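Local coordinates for protein desulfoferrodoxin (rbo) (Treponema pallidum subsp. pallidum str. Nichols, PDB 1Y07) that catalyses the one-electron reduction of superoxide to hydrogen peroxide at a mononuclear iron centre, as a class III superoxide reductase, at the interface of chains A and B. Sequence-based numbering; all coordinates share one arbitrary frame. Chains: chain A/B, desulfoferrodoxin (rbo).

Contact 1: the interface of chains A and B. Residues chain A 10, 17, 30-31; chain B 20-23, 26.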
loop_
_atom_site.group_PDB
_atom_site.type_symbol
_atom_site.label_atom_id
_atom_site.label_comp_id
_atom_site.label_asym_id
_atom_site.label_seq_id
_atom_site.Cartn_x
_atom_site.Cartn_y
_atom_site.Cartn_z
ATOM N N GLN A 10 -10.229 -4.221 9.930
ATOM C CA GLN A 10 -10.775 -3.874 11.237
ATOM C C GLN A 10 -12.120 -3.179 11.112
ATOM O O GLN A 10 -13.010 -3.476 11.913
ATOM C CB GLN A 10 -9.774 -2.994 12.000
ATOM C CG GLN A 10 -9.296 -1.752 11.220
ATOM C CD GLN A 10 -7.849 -1.801 10.779
ATOM O OE1 GLN A 10 -6.986 -1.101 11.338
ATOM N NE2 GLN A 10 -7.574 -2.578 9.752
ATOM N N PHE A 17 -5.189 -3.587 7.398
ATOM C CA PHE A 17 -3.857 -4.135 7.132
ATOM C C PHE A 17 -3.844 -4.717 5.723
ATOM O O PHE A 17 -4.736 -5.401 5.351
ATOM C CB PHE A 17 -3.416 -5.217 8.105
ATOM C CG PHE A 17 -3.428 -4.791 9.524
ATOM C CD1 PHE A 17 -4.641 -4.583 10.154
ATOM C CD2 PHE A 17 -2.250 -4.584 10.211
ATOM C CE1 PHE A 17 -4.700 -4.184 11.477
ATOM C CE2 PHE A 17 -2.289 -4.173 11.573
ATOM C CZ PHE A 17 -3.526 -3.963 12.180
ATOM N N CYS A 30 -5.342 -6.742 16.148
ATOM C CA CYS A 30 -5.395 -5.333 15.844
ATOM C C CYS A 30 -5.984 -4.731 17.067
ATOM O O CYS A 30 -7.221 -4.621 17.183
ATOM C CB CYS A 30 -6.287 -5.094 14.625
ATOM S SG CYS A 30 -6.590 -3.306 14.233
ATOM N N GLY A 31 -5.104 -4.373 17.999
ATOM C CA GLY A 31 -5.539 -4.037 19.336
ATOM C C GLY A 31 -6.147 -5.297 19.904
ATOM O O GLY A 31 -5.466 -6.336 19.962
ATOM N N MET B 20 -2.531 0.209 8.705
ATOM C CA MET B 20 -2.969 1.602 8.718
ATOM C C MET B 20 -3.810 1.821 9.988
ATOM O O MET B 20 -4.854 1.169 10.176
ATOM C CB MET B 20 -3.724 1.978 7.440
ATOM C CG MET B 20 -4.211 3.462 7.457
ATOM S SD MET B 20 -2.912 4.805 7.552
ATOM C CE MET B 20 -2.244 4.822 5.847
ATOM N N ASP B 21 -3.312 2.701 10.867
ATOM C CA ASP B 21 -3.930 2.980 12.167
ATOM C C ASP B 21 -4.095 1.744 13.014
ATOM O O ASP B 21 -5.114 1.527 13.667
ATOM C CB ASP B 21 -5.254 3.783 11.987
ATOM C CG ASP B 21 -4.994 5.161 11.511
ATOM O OD1 ASP B 21 -4.000 5.775 11.940
ATOM O OD2 ASP B 21 -5.703 5.707 10.650
ATOM N N ALA B 22 -3.094 0.881 12.948
ATOM C CA ALA B 22 -2.985 -0.233 13.881
ATOM C C ALA B 22 -2.932 0.344 15.309
ATOM O O ALA B 22 -2.086 1.177 15.646
ATOM C CB ALA B 22 -1.727 -1.008 13.610
ATOM N N PRO B 23 -3.770 -0.173 16.165
ATOM C CA PRO B 23 -3.656 0.087 17.602
ATOM C C PRO B 23 -2.310 -0.367 18.168
ATOM O O PRO B 23 -1.826 -1.395 17.686
ATOM C CB PRO B 23 -4.767 -0.762 18.171
ATOM C CG PRO B 23 -5.699 -0.927 17.071
ATOM C CD PRO B 23 -4.877 -1.077 15.837
ATOM N N SER B 26 -0.358 -3.971 18.426
ATOM C CA SER B 26 -0.915 -4.931 17.471
ATOM C C SER B 26 0.187 -5.902 17.049
ATOM O O SER B 26 1.373 -5.535 17.070
ATOM C CB SER B 26 -1.424 -4.189 16.214
ATOM O OG SER B 26 -2.591 -3.439 16.495
#
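The thiol of A:Cys30 is pressed against the ring of B:Pro23, with SG 3.2 Å from CD in a tight van der Waals contact. SG stands anti to the backbone N (chi1 174°), and this turns the sulfur away from its own strand and towards the partner. On its own side the sulfur also lies in the plane of the A:Phe17 ring, at the edge formed by CE1 and CZ, so it touches both the edge of that ring and the proline. A:Phe17 reaches chain B with its far rim: CZ lies 3.7 Å from the methyl CB of B:Ala22. The methyl stands above the ring plane beyond the CE2–CZ side and not over the ring centre. The proline continues outward along the chain, with CB 3.6 Å from CA of A:Gly31, where the glycine has no side chain between the proline ring and the backbone.

At the rim, the backbone N of A:Gly31 donates a moderately bent hydrogen bond to the hydroxyl OG of B:Ser26 (3.1 Å, 146° at H). That hydroxyl in turn donates to the carbonyl O of B:Pro23, a short bond of 2.5 Å with the donor tilted 15° from the carbonyl plane. The serine hydroxyl thus accepts from chain A and donates within chain B, and probably helps to hold the turn that carries the proline. On the other flank, the bent side chain of A:Gln10 brings its amide OE1 to 3.3 Å from the carbonyl O of B:Met20; as modelled, two oxygens lie near each other and no bond is assigned; a flipped amide is not excluded.

In the fold, A:Phe17 begins strand 17-20, while A:Cys30 ends strand 27-30 and A:Gly31 follows it. The chain B residues run from the end of strand 16-20 into the loop that follows it, in the small N-terminal part of each subunit.

Contact 2: the interface of chains A and B. Residues chain A 8, 18-19, 22-23, 26; chain B 16-17.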
loop_
_atom_site.group_PDB
_atom_site.type_symbol
_atom_site.label_atom_id
_atom_site.label_comp_id
_atom_site.label_asym_id
_atom_site.label_seq_id
_atom_site.Cartn_x
_atom_site.Cartn_y
_atom_site.Cartn_z
ATOM N N PHE A 8 -6.818 -7.452 5.541
ATOM C CA PHE A 8 -7.295 -7.736 6.906
ATOM C C PHE A 8 -8.007 -6.460 7.412
ATOM O O PHE A 8 -7.401 -5.400 7.516
ATOM C CB PHE A 8 -6.119 -8.081 7.770
ATOM C CG PHE A 8 -5.303 -9.230 7.217
ATOM C CD1 PHE A 8 -4.349 -9.035 6.212
ATOM C CD2 PHE A 8 -5.483 -10.529 7.751
ATOM C CE1 PHE A 8 -3.619 -10.136 5.695
ATOM C CE2 PHE A 8 -4.746 -11.626 7.252
ATOM C CZ PHE A 8 -3.812 -11.430 6.236
ATOM N N LEU A 18 -2.725 -4.566 5.047
ATOM C CA LEU A 18 -2.485 -5.119 3.740
ATOM C C LEU A 18 -1.415 -6.174 3.885
ATOM O O LEU A 18 -0.344 -5.915 4.445
ATOM C CB LEU A 18 -1.974 -3.981 2.851
ATOM C CG LEU A 18 -2.436 -4.002 1.431
ATOM C CD1 LEU A 18 -2.202 -2.550 0.904
ATOM C CD2 LEU A 18 -1.684 -5.003 0.663
ATOM N N GLY A 19 -1.667 -7.376 3.373
ATOM C CA GLY A 19 -0.662 -8.402 3.347
ATOM C C GLY A 19 -0.086 -8.643 1.993
ATOM O O GLY A 19 -0.771 -8.527 1.008
ATOM N N ALA A 22 1.236 -13.053 2.388
ATOM C CA ALA A 22 0.881 -13.560 3.689
ATOM C C ALA A 22 0.497 -15.033 3.617
ATOM O O ALA A 22 -0.275 -15.419 2.724
ATOM C CB ALA A 22 -0.267 -12.760 4.265
ATOM N N PRO A 23 1.016 -15.838 4.550
ATOM C CA PRO A 23 0.640 -17.245 4.613
ATOM C C PRO A 23 -0.851 -17.358 4.834
ATOM O O PRO A 23 -1.429 -16.539 5.584
ATOM C CB PRO A 23 1.402 -17.792 5.845
ATOM C CG PRO A 23 2.539 -16.857 6.107
ATOM C CD PRO A 23 2.020 -15.502 5.575
ATOM N N SER A 26 -2.833 -16.617 8.302
ATOM C CA SER A 26 -2.315 -15.493 9.079
ATOM C C SER A 26 -3.480 -14.836 9.811
ATOM O O SER A 26 -4.599 -14.769 9.283
ATOM C CB SER A 26 -1.716 -14.431 8.163
ATOM O OG SER A 26 -0.537 -14.884 7.547
ATOM N N PHE B 16 5.339 -9.446 4.046
ATOM C CA PHE B 16 5.131 -8.555 5.150
ATOM C C PHE B 16 3.720 -8.012 5.143
ATOM O O PHE B 16 2.923 -8.271 4.234
ATOM C CB PHE B 16 6.127 -7.373 5.084
ATOM C CG PHE B 16 6.187 -6.714 3.746
ATOM C CD1 PHE B 16 5.658 -5.483 3.547
ATOM C CD2 PHE B 16 6.828 -7.345 2.668
ATOM C CE1 PHE B 16 5.752 -4.879 2.307
ATOM C CE2 PHE B 16 6.891 -6.737 1.425
ATOM C CZ PHE B 16 6.350 -5.512 1.255
ATOM N N PHE B 17 3.430 -7.246 6.179
ATOM C CA PHE B 17 2.160 -6.578 6.325
ATOM C C PHE B 17 2.343 -5.117 6.583
ATOM O O PHE B 17 3.264 -4.703 7.273
ATOM C CB PHE B 17 1.349 -7.186 7.472
ATOM C CG PHE B 17 1.217 -8.694 7.367
ATOM C CD1 PHE B 17 2.319 -9.523 7.660
ATOM C CD2 PHE B 17 0.010 -9.273 6.992
ATOM C CE1 PHE B 17 2.192 -10.888 7.588
ATOM C CE2 PHE B 17 -0.116 -10.659 6.916
ATOM C CZ PHE B 17 0.975 -11.443 7.172
#
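B:Phe17 pushes its benzyl group into a pocket of chain A. Its CB starts beside the backbone, 3.7 Å from the carbonyl O of A:Leu18. CG is anti to the carbonyl carbon and beside the backbone N (chi1 -52°), which sends the ring away from its own strand and along the partner chain. CD2 then passes CA of A:Gly19 at 3.8 Å; this glycine carbon lies to one face of the ring, towards its CD2 side, and, as a glycine, presents its bare CA there.

Further out, CE2 meets two groups. CE1 of A:Phe8 approaches it to 3.7 Å in the plane of the B:Phe17 ring, at its edge. The two rings are steeply inclined, about 60° between planes, so the edge of B:Phe17 points towards a face of A:Phe8 near its CE1–CZ rim, and they do not stack in parallel. The methyl CB of A:Ala22 lies 3.4 Å from CE2 and equally near CZ, displaced to the same face as the glycine. At the tip, CZ comes 3.8 Å from the hydroxyl OG of A:Ser26. That hydroxyl is held by donating to the carbonyl O of A:Pro23 (2.7 Å), in the carbonyl plane and on a lone pair, which probably steadies the hydroxyl beside the ring tip.

Beneath the side chain, A:Gly19 and B:Phe17 form an antiparallel beta bridge, placing strand 17-20 of chain A alongside strand 16-20 of chain B. The ring rises from this junction to pack against strand 5-8 and the loop preceding strand 27-30 of chain A.

The C-alpha centres of contact 1 and contact 2 are about 12 Å apart, and both draw on strand 17-20 of chain A and strand 16-20 of chain B. The interface is two-fold symmetric, so positions 17, 22, 23 and 26 recur with the chains exchanged: each phenylalanine meets the alanine of the other subunit, contact 1 showing one such pairing and contact 2 the other. The strand pairing in contact 2 probably helps to align the loops of contact 1. Together they join the N-terminal parts in the deposited dimer; the structure alone does not show whether this pairing persists in solution.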